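Local coordinates for protein PML (Homo sapiens, PDB 6IMQ) that takes part in nuclear body biogenesis, which oligomerization of its zinc-binding B1-box regulates, a process also linked to leukemogenesis, at residues Thr13-Ser18 / Ala32-Ala37; Asp20-Cys23 / Gln28-Cys31; Phe24-Leu29 / Glu36-Phe41. All coordinates share one frame; numbering follows the deposited sequence.

Contact 1. Residues Thr13-Ser18 / Ala32-Ala37. With ZN (zinc ion), chain H.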
ATOM      1  N   THR B  13      14.420  -2.081  -1.550  1.00 29.72           N
ATOM      2  CA  THR B  13      15.238  -3.176  -1.045  1.00 31.17           C
ATOM      3  C   THR B  13      16.194  -3.709  -2.102  1.00 29.19           C
ATOM      4  O   THR B  13      17.192  -4.349  -1.752  1.00 27.06           O
ATOM      5  CB  THR B  13      14.357  -4.316  -0.530  1.00 38.30           C
ATOM      6  OG1 THR B  13      13.536  -4.818  -1.590  1.00 44.05           O
ATOM      7  CG2 THR B  13      13.474  -3.827   0.617  1.00 38.38           C
ATOM      8  N   ARG B  14      15.913  -3.444  -3.377  1.00 27.76           N
ATOM      9  CA  ARG B  14      16.677  -3.968  -4.499  1.00 29.61           C
ATOM     10  C   ARG B  14      17.755  -3.000  -4.968  1.00 38.36           C
ATOM     11  O   ARG B  14      18.921  -3.384  -5.096  1.00 43.66           O
ATOM     12  CB  ARG B  14      15.717  -4.286  -5.647  1.00 28.64           C
ATOM     13  CG  ARG B  14      16.377  -4.771  -6.916  1.00 32.65           C
ATOM     14  CD  ARG B  14      15.381  -5.546  -7.792  1.00 36.83           C
ATOM     15  NE  ARG B  14      16.006  -5.954  -9.045  1.00 38.90           N
ATOM     16  CZ  ARG B  14      15.694  -5.472 -10.243  1.00 37.54           C
ATOM     17  NH1 ARG B  14      14.730  -4.574 -10.378  1.00 40.07           N
ATOM     18  NH2 ARG B  14      16.344  -5.904 -11.312  1.00 32.36           N
ATOM     19  N   CYS B  15      17.380  -1.749  -5.234  1.00 39.25           N
ATOM     20  CA  CYS B  15      18.303  -0.738  -5.724  1.00 40.95           C
ATOM     21  C   CYS B  15      18.506   0.325  -4.640  1.00 43.13           C
ATOM     22  O   CYS B  15      18.268   0.068  -3.454  1.00 45.20           O
ATOM     23  CB  CYS B  15      17.766  -0.163  -7.037  1.00 37.75           C
ATOM     24  SG  CYS B  15      16.318   0.915  -6.869  1.00 36.59           S
ATOM     25  N   LYS B  16      18.937   1.519  -5.044  1.00 42.56           N
ATOM     26  CA  LYS B  16      19.205   2.595  -4.102  1.00 43.25           C
ATOM     27  C   LYS B  16      18.168   3.707  -4.147  1.00 37.36           C
ATOM     28  O   LYS B  16      18.288   4.681  -3.395  1.00 38.64           O
ATOM     29  CB  LYS B  16      20.595   3.189  -4.358  1.00 51.48           C
ATOM     30  CG  LYS B  16      21.752   2.448  -3.685  1.00 57.89           C
ATOM     31  CD  LYS B  16      22.285   1.316  -4.549  1.00 62.33           C
ATOM     32  CE  LYS B  16      23.695   0.911  -4.128  1.00 65.85           C
ATOM     33  NZ  LYS B  16      24.315  -0.038  -5.098  1.00 65.55           N
ATOM     34  N   GLU B  17      17.151   3.588  -4.990  1.00 33.14           N
ATOM     35  CA  GLU B  17      16.168   4.644  -5.171  1.00 37.28           C
ATOM     36  C   GLU B  17      15.192   4.689  -4.003  1.00 34.14           C
ATOM     37  O   GLU B  17      15.063   3.739  -3.228  1.00 28.97           O
ATOM     38  CB  GLU B  17      15.416   4.442  -6.487  1.00 50.28           C
ATOM     39  CG  GLU B  17      16.259   4.745  -7.732  1.00 66.83           C
ATOM     40  CD  GLU B  17      16.220   6.215  -8.116  1.00 82.25           C
ATOM     41  OE1 GLU B  17      15.163   6.854  -7.921  1.00 86.66           O
ATOM     42  OE2 GLU B  17      17.241   6.736  -8.611  1.00 88.15           O
ATOM     43  N   SER B  18      14.532   5.834  -3.862  1.00 37.20           N
ATOM     44  CA  SER B  18      13.579   6.029  -2.782  1.00 41.31           C
ATOM     45  C   SER B  18      12.393   5.089  -2.934  1.00 34.05           C
ATOM     46  O   SER B  18      11.857   4.901  -4.029  1.00 31.35           O
ATOM     47  CB  SER B  18      13.106   7.481  -2.752  1.00 50.52           C
ATOM     48  OG  SER B  18      11.810   7.637  -3.300  1.00 55.62           O
ATOM     49  N   ALA B  32       9.302   2.514  -7.571  1.00 27.03           N
ATOM     50  CA  ALA B  32       8.289   2.323  -8.604  1.00 31.55           C
ATOM     51  C   ALA B  32       8.777   1.351  -9.676  1.00 28.91           C
ATOM     52  O   ALA B  32       8.060   0.422 -10.062  1.00 25.73           O
ATOM     53  CB  ALA B  32       7.917   3.672  -9.222  1.00 38.22           C
ATOM     54  N   LYS B  33      10.004   1.544 -10.165  1.00 29.53           N
ATOM     55  CA  LYS B  33      10.528   0.707 -11.245  1.00 33.12           C
ATOM     56  C   LYS B  33      10.730  -0.738 -10.791  1.00 24.23           C
ATOM     57  O   LYS B  33      10.364  -1.672 -11.514  1.00 21.31           O
ATOM     58  CB  LYS B  33      11.807   1.362 -11.790  1.00 43.59           C
ATOM     59  CG  LYS B  33      13.106   0.634 -11.584  1.00 52.45           C
ATOM     60  CD  LYS B  33      13.457  -0.138 -12.833  1.00 60.84           C
ATOM     61  CE  LYS B  33      14.193  -1.367 -12.452  1.00 66.38           C
ATOM     62  NZ  LYS B  33      15.622  -1.227 -12.139  1.00 70.91           N
ATOM     63  N   CYS B  34      11.272  -0.953  -9.589  1.00 23.84           N
ATOM     64  CA  CYS B  34      11.334  -2.322  -9.087  1.00 23.14           C
ATOM     65  C   CYS B  34       9.942  -2.855  -8.784  1.00 20.33           C
ATOM     66  O   CYS B  34       9.693  -4.056  -8.936  1.00 19.93           O
ATOM     67  CB  CYS B  34      12.233  -2.393  -7.859  1.00 26.86           C
ATOM     68  SG  CYS B  34      13.992  -2.121  -8.261  1.00 30.28           S
ATOM     69  N   PHE B  35       9.016  -1.983  -8.387  1.00 21.33           N
ATOM     70  CA  PHE B  35       7.673  -2.458  -8.100  1.00 20.89           C
ATOM     71  C   PHE B  35       6.965  -2.939  -9.364  1.00 22.90           C
ATOM     72  O   PHE B  35       6.280  -3.964  -9.328  1.00 23.08           O
ATOM     73  CB  PHE B  35       6.853  -1.377  -7.425  1.00 19.62           C
ATOM     74  CG  PHE B  35       5.487  -1.825  -7.064  1.00 21.90           C
ATOM     75  CD1 PHE B  35       5.306  -2.826  -6.131  1.00 25.38           C
ATOM     76  CD2 PHE B  35       4.387  -1.270  -7.673  1.00 26.03           C
ATOM     77  CE1 PHE B  35       4.046  -3.252  -5.797  1.00 31.64           C
ATOM     78  CE2 PHE B  35       3.125  -1.688  -7.350  1.00 32.97           C
ATOM     79  CZ  PHE B  35       2.949  -2.680  -6.400  1.00 34.74           C
ATOM     80  N   GLU B  36       7.113  -2.229 -10.488  1.00 23.62           N
ATOM     81  CA  GLU B  36       6.478  -2.693 -11.724  1.00 25.90           C
ATOM     82  C   GLU B  36       6.985  -4.084 -12.111  1.00 23.22           C
ATOM     83  O   GLU B  36       6.215  -4.915 -12.606  1.00 22.59           O
ATOM     84  CB  GLU B  36       6.699  -1.680 -12.852  1.00 36.54           C
ATOM     85  CG  GLU B  36       6.284  -0.263 -12.471  1.00 51.19           C
ATOM     86  CD  GLU B  36       5.377   0.410 -13.496  1.00 66.01           C
ATOM     87  OE1 GLU B  36       5.202  -0.127 -14.613  1.00 71.54           O
ATOM     88  OE2 GLU B  36       4.841   1.493 -13.176  1.00 71.45           O
ATOM     89  N   ALA B  37       8.272  -4.368 -11.884  1.00 22.28           N
ATOM     90  CA  ALA B  37       8.778  -5.712 -12.157  1.00 20.66           C
ATOM     91  C   ALA B  37       8.171  -6.734 -11.203  1.00 16.72           C
ATOM     92  O   ALA B  37       7.805  -7.842 -11.606  1.00 15.02           O
ATOM     93  CB  ALA B  37      10.305  -5.738 -12.059  1.00 22.85           C
TER
HETATM   94 ZN    ZN H 202      14.249  -0.247  -6.921  1.00 37.74          ZN
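Cys34 SG is the atom on which this contact converges: it binds the zinc ion at 2.3 Å, while Arg14 NH1 comes to within 3.3 Å of the same sulfur. The second zinc ligand given by these segments is Cys15 SG, 2.4 Å from the metal. Cys15 SG and Cys34 SG stand 4.1 Å apart and subtend about 120° at the zinc, somewhat wider than the ideal tetrahedral angle, and Cys12 and Cys31 complete the four-cysteine site. Within the loop, Glu17 N donates to Cys15 SG at 3.4 Å in a nearly straight bond (167°), as is common around zinc-bound CxxC turns, and this probably helps to orient the thiolate.

Arg14 runs alongside the metal site instead of pointing into it. With its CG swung away from the backbone N (chi1 177°) and the chain extended as far as NE, its CB, CG and CD all brush Cys34 SG, CD at 3.7 Å. The guanidinium meets the sulfur obliquely. Lys33 crosses the arginine at about a right angle, its chain bent so that NZ comes within 3.9 Å of Arg14 NH1. A zinc held by four thiolates would carry net negative charge, which probably makes it tolerable for two cationic groups to gather on this exposed side.

Only 202 Å² is buried in all, so the metal does much of the joining. The 13-18 loop, which follows strand 3-6, is also tied to strand 28-30, since Thr13 OG1 bonds to Leu29 O. Residues 32-37 open helix 32-41, whose Phe35 packs on Leu30 and stacks with Phe21 of the hairpin.

Contact 2. Residues Asp20-Cys23 / Gln28-Cys31. With ZN (zinc ion), chain H; ZN (zinc ion), chain I.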
ATOM      1  N   ASP B  20       8.694   3.509  -2.797  1.00 30.44           N
ATOM      2  CA  ASP B  20       7.363   4.020  -3.091  1.00 31.29           C
ATOM      3  C   ASP B  20       6.269   3.008  -2.817  1.00 22.48           C
ATOM      4  O   ASP B  20       5.094   3.385  -2.806  1.00 19.39           O
ATOM      5  CB  ASP B  20       7.270   4.465  -4.551  1.00 44.15           C
ATOM      6  CG  ASP B  20       8.133   5.667  -4.846  1.00 55.42           C
ATOM      7  OD1 ASP B  20       8.195   6.589  -4.004  1.00 54.82           O
ATOM      8  OD2 ASP B  20       8.750   5.683  -5.929  1.00 65.14           O
ATOM      9  N   PHE B  21       6.609   1.742  -2.603  1.00 19.09           N
ATOM     10  CA  PHE B  21       5.635   0.689  -2.424  1.00 17.61           C
ATOM     11  C   PHE B  21       6.089  -0.231  -1.310  1.00 18.59           C
ATOM     12  O   PHE B  21       7.274  -0.342  -0.993  1.00 18.72           O
ATOM     13  CB  PHE B  21       5.420  -0.096  -3.716  1.00 20.06           C
ATOM     14  CG  PHE B  21       4.819   0.717  -4.799  1.00 25.76           C
ATOM     15  CD1 PHE B  21       5.605   1.524  -5.600  1.00 29.44           C
ATOM     16  CD2 PHE B  21       3.453   0.698  -4.999  1.00 31.95           C
ATOM     17  CE1 PHE B  21       5.038   2.287  -6.596  1.00 35.11           C
ATOM     18  CE2 PHE B  21       2.875   1.454  -5.989  1.00 36.05           C
ATOM     19  CZ  PHE B  21       3.664   2.256  -6.791  1.00 37.50           C
ATOM     20  N   TRP B  22       5.099  -0.847  -0.686  1.00 19.05           N
ATOM     21  CA  TRP B  22       5.291  -1.842   0.356  1.00 22.60           C
ATOM     22  C   TRP B  22       4.539  -3.080  -0.088  1.00 24.44           C
ATOM     23  O   TRP B  22       3.354  -3.000  -0.438  1.00 26.20           O
ATOM     24  CB  TRP B  22       4.781  -1.348   1.703  1.00 24.55           C
ATOM     25  CG  TRP B  22       4.722  -2.401   2.775  1.00 26.75           C
ATOM     26  CD1 TRP B  22       3.602  -3.011   3.254  1.00 29.65           C
ATOM     27  CD2 TRP B  22       5.822  -2.949   3.514  1.00 25.07           C
ATOM     28  NE1 TRP B  22       3.931  -3.903   4.245  1.00 28.71           N
ATOM     29  CE2 TRP B  22       5.289  -3.883   4.426  1.00 26.32           C
ATOM     30  CE3 TRP B  22       7.202  -2.738   3.494  1.00 26.81           C
ATOM     31  CZ2 TRP B  22       6.089  -4.611   5.301  1.00 25.82           C
ATOM     32  CZ3 TRP B  22       7.995  -3.459   4.369  1.00 27.83           C
ATOM     33  CH2 TRP B  22       7.437  -4.382   5.261  1.00 27.86           C
ATOM     34  N   CYS B  23       5.219  -4.211  -0.105  1.00 23.55           N
ATOM     35  CA  CYS B  23       4.580  -5.475  -0.422  1.00 24.66           C
ATOM     36  C   CYS B  23       4.253  -6.208   0.872  1.00 24.25           C
ATOM     37  O   CYS B  23       5.144  -6.467   1.690  1.00 21.81           O
ATOM     38  CB  CYS B  23       5.454  -6.349  -1.313  1.00 27.27           C
ATOM     39  SG  CYS B  23       4.587  -7.879  -1.643  1.00 27.12           S
ATOM     40  N   GLN B  28       8.597  -6.149   1.999  1.00 26.63           N
ATOM     41  CA  GLN B  28       9.727  -5.384   1.502  1.00 29.75           C
ATOM     42  C   GLN B  28       9.289  -4.070   0.876  1.00 25.37           C
ATOM     43  O   GLN B  28       8.164  -3.926   0.388  1.00 24.29           O
ATOM     44  CB  GLN B  28      10.532  -6.173   0.460  1.00 40.69           C
ATOM     45  CG  GLN B  28      11.573  -7.090   1.027  1.00 53.78           C
ATOM     46  CD  GLN B  28      12.207  -7.963  -0.034  1.00 62.94           C
ATOM     47  OE1 GLN B  28      12.031  -7.736  -1.230  1.00 62.52           O
ATOM     48  NE2 GLN B  28      12.941  -8.977   0.399  1.00 69.41           N
ATOM     49  N   LEU B  29      10.217  -3.118   0.880  1.00 23.70           N
ATOM     50  CA  LEU B  29      10.037  -1.822   0.243  1.00 23.44           C
ATOM     51  C   LEU B  29      10.583  -1.836  -1.177  1.00 20.65           C
ATOM     52  O   LEU B  29      11.650  -2.405  -1.437  1.00 19.66           O
ATOM     53  CB  LEU B  29      10.753  -0.741   1.050  1.00 26.24           C
ATOM     54  CG  LEU B  29      10.207  -0.428   2.443  1.00 27.46           C
ATOM     55  CD1 LEU B  29      11.239   0.339   3.255  1.00 30.47           C
ATOM     56  CD2 LEU B  29       8.917   0.348   2.301  1.00 23.99           C
ATOM     57  N   LEU B  30       9.861  -1.185  -2.093  1.00 19.71           N
ATOM     58  CA  LEU B  30      10.280  -1.149  -3.485  1.00 22.23           C
ATOM     59  C   LEU B  30      10.081   0.233  -4.089  1.00 22.18           C
ATOM     60  O   LEU B  30       9.126   0.945  -3.765  1.00 21.06           O
ATOM     61  CB  LEU B  30       9.511  -2.168  -4.332  1.00 21.57           C
ATOM     62  CG  LEU B  30       9.681  -3.636  -3.966  1.00 26.21           C
ATOM     63  CD1 LEU B  30       8.646  -4.464  -4.705  1.00 27.61           C
ATOM     64  CD2 LEU B  30      11.083  -4.098  -4.292  1.00 29.27           C
ATOM     65  N   CYS B  31      11.004   0.612  -4.973  1.00 23.29           N
ATOM     66  CA  CYS B  31      10.794   1.792  -5.794  1.00 23.90           C
ATOM     67  C   CYS B  31       9.773   1.470  -6.886  1.00 24.07           C
ATOM     68  O   CYS B  31       9.419   0.311  -7.119  1.00 19.02           O
ATOM     69  CB  CYS B  31      12.106   2.278  -6.403  1.00 27.40           C
ATOM     70  SG  CYS B  31      12.784   1.276  -7.743  1.00 27.18           S
TER
HETATM   71 ZN    ZN H 202      14.249  -0.247  -6.921  1.00 37.74          ZN
HETATM   72 ZN    ZN I 203       5.823  -9.246  -3.061  1.00 34.10          ZN
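Backbone hydrogen bonds pair Asp20-Cys23 with Gln28-Cys31 as an antiparallel hairpin, the strand axes 4.8 Å apart and their directions at 148°. Leu30 O accepts twice, from Asp20 N at 2.8 Å and from Phe21 N at 2.9 Å. Two residues thus face one, the definition of a classic beta bulge. Leu30 N returns a bond to Phe21 O, and further on Cys23 N reaches Gln28 O at 3.0 Å; the reciprocal bond from Gln28 N to Cys23 O is weak. A CA-H...O contact from Leu29 CA to Phe21 O (3.4 Å) fills in between.

This hairpin is the centre of the B-box zinc finger, and its strand 21-23 also pairs with strand 46-48 through Trp22 and Arg47.

Van der Waals packing gathers round Trp22. A chi1 of 170° sets its CG beside the carbonyl carbon, and the six-membered ring comes to lie with one face over the Gln28 backbone, Trp22 CZ3 being 3.6 Å from Gln28 N. Leu29 meets the edge of the same ring, Trp22 CE3 lying 3.7 Å from Leu29 CD2. The indole N-H is used across the dimer: NE1 bonds to Asp7 O of the second subunit. With an alanine in its place, Asp7 O of the second subunit would probably lose this donor, and a gap would be likely to open over the Gln28 backbone and beside Leu29 CD2.

Metal bonds sit at opposite ends of the hairpin. Cys23 SG binds one zinc and Cys31 SG the other, 2.3 Å in each case, and Cys31 SG, at the N-cap position, also accepts from a backbone N of the first turn of helix 32-41.

Contact 3. Residues Phe24-Leu29 / Glu36-Phe41. With ZN (zinc ion), chain I.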
ATOM      1  N   PHE B  24       2.983  -6.573   1.039  1.00 22.90           N
ATOM      2  CA  PHE B  24       2.558  -7.228   2.268  1.00 27.12           C
ATOM      3  C   PHE B  24       3.034  -8.674   2.354  1.00 32.14           C
ATOM      4  O   PHE B  24       3.223  -9.190   3.461  1.00 33.65           O
ATOM      5  CB  PHE B  24       1.034  -7.162   2.383  1.00 24.41           C
ATOM      6  CG  PHE B  24       0.509  -5.784   2.617  1.00 25.65           C
ATOM      7  CD1 PHE B  24       0.709  -5.166   3.835  1.00 27.37           C
ATOM      8  CD2 PHE B  24      -0.181  -5.100   1.628  1.00 26.35           C
ATOM      9  CE1 PHE B  24       0.237  -3.898   4.072  1.00 28.55           C
ATOM     10  CE2 PHE B  24      -0.661  -3.828   1.860  1.00 27.18           C
ATOM     11  CZ  PHE B  24      -0.449  -3.224   3.088  1.00 28.74           C
ATOM     12  N   GLU B  25       3.238  -9.346   1.221  1.00 32.24           N
ATOM     13  CA  GLU B  25       3.663 -10.741   1.299  1.00 33.78           C
ATOM     14  C   GLU B  25       5.180 -10.901   1.245  1.00 30.90           C
ATOM     15  O   GLU B  25       5.726 -11.785   1.916  1.00 28.75           O
ATOM     16  CB  GLU B  25       2.998 -11.556   0.187  1.00 42.02           C
ATOM     17  CG  GLU B  25       1.553 -11.943   0.512  1.00 51.30           C
ATOM     18  CD  GLU B  25       0.550 -11.359  -0.469  1.00 58.26           C
ATOM     19  OE1 GLU B  25      -0.165 -12.145  -1.125  1.00 60.26           O
ATOM     20  OE2 GLU B  25       0.486 -10.119  -0.591  1.00 60.61           O
ATOM     21  N   CYS B  26       5.882 -10.067   0.472  1.00 31.88           N
ATOM     22  CA  CYS B  26       7.338 -10.072   0.548  1.00 32.85           C
ATOM     23  C   CYS B  26       7.836  -9.394   1.826  1.00 32.52           C
ATOM     24  O   CYS B  26       8.926  -9.717   2.308  1.00 45.04           O
ATOM     25  CB  CYS B  26       7.958  -9.362  -0.662  1.00 31.10           C
ATOM     26  SG  CYS B  26       7.697 -10.066  -2.300  1.00 36.26           S
ATOM     27  N   GLU B  27       7.069  -8.434   2.361  1.00 35.79           N
ATOM     28  CA  GLU B  27       7.464  -7.649   3.544  1.00 40.66           C
ATOM     29  C   GLU B  27       8.618  -6.699   3.209  1.00 29.66           C
ATOM     30  O   GLU B  27       9.505  -6.449   4.028  1.00 25.16           O
ATOM     31  CB  GLU B  27       7.823  -8.564   4.720  1.00 61.33           C
ATOM     32  CG  GLU B  27       9.324  -8.855   4.909  1.00 78.53           C
ATOM     33  CD  GLU B  27       9.602 -10.219   5.540  1.00 92.40           C
ATOM     34  OE1 GLU B  27       9.186 -11.237   4.950  1.00 97.46           O
ATOM     35  OE2 GLU B  27      10.242 -10.278   6.616  1.00 97.57           O
ATOM     36  N   GLN B  28       8.597  -6.149   1.999  1.00 26.63           N
ATOM     37  CA  GLN B  28       9.727  -5.384   1.502  1.00 29.75           C
ATOM     38  C   GLN B  28       9.289  -4.070   0.876  1.00 25.37           C
ATOM     39  O   GLN B  28       8.164  -3.926   0.388  1.00 24.29           O
ATOM     40  CB  GLN B  28      10.532  -6.173   0.460  1.00 40.69           C
ATOM     41  CG  GLN B  28      11.573  -7.090   1.027  1.00 53.78           C
ATOM     42  CD  GLN B  28      12.207  -7.963  -0.034  1.00 62.94           C
ATOM     43  OE1 GLN B  28      12.031  -7.736  -1.230  1.00 62.52           O
ATOM     44  NE2 GLN B  28      12.941  -8.977   0.399  1.00 69.41           N
ATOM     45  N   LEU B  29      10.217  -3.118   0.880  1.00 23.70           N
ATOM     46  CA  LEU B  29      10.037  -1.822   0.243  1.00 23.44           C
ATOM     47  C   LEU B  29      10.583  -1.836  -1.177  1.00 20.65           C
ATOM     48  O   LEU B  29      11.650  -2.405  -1.437  1.00 19.66           O
ATOM     49  CB  LEU B  29      10.753  -0.741   1.050  1.00 26.24           C
ATOM     50  CG  LEU B  29      10.207  -0.428   2.443  1.00 27.46           C
ATOM     51  CD1 LEU B  29      11.239   0.339   3.255  1.00 30.47           C
ATOM     52  CD2 LEU B  29       8.917   0.348   2.301  1.00 23.99           C
ATOM     53  N   GLU B  36       7.113  -2.229 -10.488  1.00 23.62           N
ATOM     54  CA  GLU B  36       6.478  -2.693 -11.724  1.00 25.90           C
ATOM     55  C   GLU B  36       6.985  -4.084 -12.111  1.00 23.22           C
ATOM     56  O   GLU B  36       6.215  -4.915 -12.606  1.00 22.59           O
ATOM     57  CB  GLU B  36       6.699  -1.680 -12.852  1.00 36.54           C
ATOM     58  CG  GLU B  36       6.284  -0.263 -12.471  1.00 51.19           C
ATOM     59  CD  GLU B  36       5.377   0.410 -13.496  1.00 66.01           C
ATOM     60  OE1 GLU B  36       5.202  -0.127 -14.613  1.00 71.54           O
ATOM     61  OE2 GLU B  36       4.841   1.493 -13.176  1.00 71.45           O
ATOM     62  N   ALA B  37       8.272  -4.368 -11.884  1.00 22.28           N
ATOM     63  CA  ALA B  37       8.778  -5.712 -12.157  1.00 20.66           C
ATOM     64  C   ALA B  37       8.171  -6.734 -11.203  1.00 16.72           C
ATOM     65  O   ALA B  37       7.805  -7.842 -11.606  1.00 15.02           O
ATOM     66  CB  ALA B  37      10.305  -5.738 -12.059  1.00 22.85           C
ATOM     67  N   HIS B  38       8.057  -6.380  -9.928  1.00 17.53           N
ATOM     68  CA  HIS B  38       7.437  -7.262  -8.948  1.00 19.46           C
ATOM     69  C   HIS B  38       6.001  -7.598  -9.344  1.00 20.37           C
ATOM     70  O   HIS B  38       5.575  -8.754  -9.228  1.00 22.54           O
ATOM     71  CB  HIS B  38       7.547  -6.575  -7.588  1.00 22.21           C
ATOM     72  CG  HIS B  38       6.720  -7.184  -6.507  1.00 29.50           C
ATOM     73  ND1 HIS B  38       5.387  -6.885  -6.339  1.00 31.72           N
ATOM     74  CD2 HIS B  38       7.046  -8.030  -5.499  1.00 29.77           C
ATOM     75  CE1 HIS B  38       4.916  -7.547  -5.299  1.00 32.82           C
ATOM     76  NE2 HIS B  38       5.902  -8.247  -4.771  1.00 34.97           N
ATOM     77  N   GLN B  39       5.273  -6.622  -9.893  1.00 17.50           N
ATOM     78  CA  GLN B  39       3.889  -6.888 -10.279  1.00 26.78           C
ATOM     79  C   GLN B  39       3.797  -7.782 -11.516  1.00 25.81           C
ATOM     80  O   GLN B  39       2.788  -8.477 -11.707  1.00 24.61           O
ATOM     81  CB  GLN B  39       3.136  -5.581 -10.552  1.00 37.60           C
ATOM     82  CG  GLN B  39       3.135  -4.573  -9.424  1.00 42.21           C
ATOM     83  CD  GLN B  39       2.429  -5.090  -8.190  1.00 45.92           C
ATOM     84  OE1 GLN B  39       3.049  -5.705  -7.322  1.00 38.28           O
ATOM     85  NE2 GLN B  39       1.128  -4.834  -8.096  1.00 56.36           N
ATOM     86  N   TRP B  40       4.794  -7.736 -12.394  1.00 26.61           N
ATOM     87  CA  TRP B  40       4.794  -8.619 -13.554  1.00 22.10           C
ATOM     88  C   TRP B  40       5.023 -10.066 -13.133  1.00 21.28           C
ATOM     89  O   TRP B  40       4.293 -10.974 -13.550  1.00 23.30           O
ATOM     90  CB  TRP B  40       5.864  -8.168 -14.537  1.00 17.57           C
ATOM     91  CG  TRP B  40       5.894  -9.004 -15.752  1.00 21.06           C
ATOM     92  CD1 TRP B  40       6.672 -10.106 -15.982  1.00 23.12           C
ATOM     93  CD2 TRP B  40       5.108  -8.813 -16.925  1.00 22.99           C
ATOM     94  NE1 TRP B  40       6.409 -10.615 -17.238  1.00 24.32           N
ATOM     95  CE2 TRP B  40       5.453  -9.835 -17.835  1.00 26.58           C
ATOM     96  CE3 TRP B  40       4.141  -7.869 -17.296  1.00 25.82           C
ATOM     97  CZ2 TRP B  40       4.866  -9.946 -19.089  1.00 29.59           C
ATOM     98  CZ3 TRP B  40       3.560  -7.977 -18.547  1.00 30.14           C
ATOM     99  CH2 TRP B  40       3.922  -9.012 -19.428  1.00 31.72           C
ATOM    100  N   PHE B  41       5.996 -10.290 -12.258  1.00 21.45           N
ATOM    101  CA  PHE B  41       6.455 -11.632 -11.941  1.00 24.16           C
ATOM    102  C   PHE B  41       5.753 -12.264 -10.755  1.00 24.79           C
ATOM    103  O   PHE B  41       5.792 -13.489 -10.621  1.00 26.89           O
ATOM    104  CB  PHE B  41       7.959 -11.598 -11.671  1.00 23.69           C
ATOM    105  CG  PHE B  41       8.769 -11.306 -12.886  1.00 23.63           C
ATOM    106  CD1 PHE B  41       8.756 -12.191 -13.942  1.00 25.87           C
ATOM    107  CD2 PHE B  41       9.541 -10.167 -12.977  1.00 19.84           C
ATOM    108  CE1 PHE B  41       9.494 -11.953 -15.075  1.00 25.54           C
ATOM    109  CE2 PHE B  41      10.291  -9.921 -14.110  1.00 20.78           C
ATOM    110  CZ  PHE B  41      10.261 -10.816 -15.164  1.00 23.12           C
TER
HETATM  111 ZN    ZN I 203       5.823  -9.246  -3.061  1.00 34.10          ZN
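Cys26 SG and His38 NE2 meet through one zinc ion, which they hold at 2.2 Å and 2.0 Å. Their angle at the metal is about 117°, near the tetrahedral value. The sulfur lies almost in the imidazole plane, at the ring edge, 3.6 Å from His38 NE2 and 3.8 Å from His38 CD2. The ring presents its nitrogen squarely to the metal, since His38 CD2 and His38 CE1 are equally far from the zinc, 3.0 Å each. A chi1 of 168° at His38 turns the side chain opposite its main-chain nitrogen and carries the ring off helix 32-41 toward the zinc. The other ring nitrogen is occupied as well: ND1 donates to Gln39 OE1 at 2.8 Å (142°), with the acceptor in the ring plane and the donor in the carbonyl plane of the amide. Gln39 is thus a second-shell residue that probably helps the zinc bond to hold the imidazole against rotation, and its acceptor is likely to strengthen the electron donation of NE2 to the metal.

Beyond this tight knot the two segments stand apart. Even the nearest backbones, at Cys26 and His38, have CA atoms 9.9 Å from each other, and just 64 Å² is buried. On the outer side of the helix Trp40 CD1 rests over a face of the Phe41 ring, both residues being exposed, while at the hairpin turn Glu27 is poorly ordered and adopts the left-handed backbone conformation of a G1 beta bulge, in which Glu27 and Gln28 both face Cys23.

Cys23 and His44 supply the remaining ligands, making this the Cys2His2 site of a B-box, where a CxxC pair spanning the strand end and the hairpin turn and two histidines grip one zinc.

Overall arrangement
From the N terminus, strand 3-6 leads into the 13-18 loop, where contact 1 begins; it closes on helix 32-41 and encloses everything between. Contact 2 is nested inside that loop as the hairpin 20-23 / 28-31. Contact 3 begins on the stretch where contact 2 ends, sharing Gln28 and Leu29 with it, and closes on the same stretch of helix as contact 1, sharing Glu36 and Ala37. The zinc of contact 1 also takes Cys31 from contact 2, and that of contact 3 takes Cys23. The two ligand sets therefore interleave along the chain, and their metal sites tie the loop, the turn and the helix to the sheet.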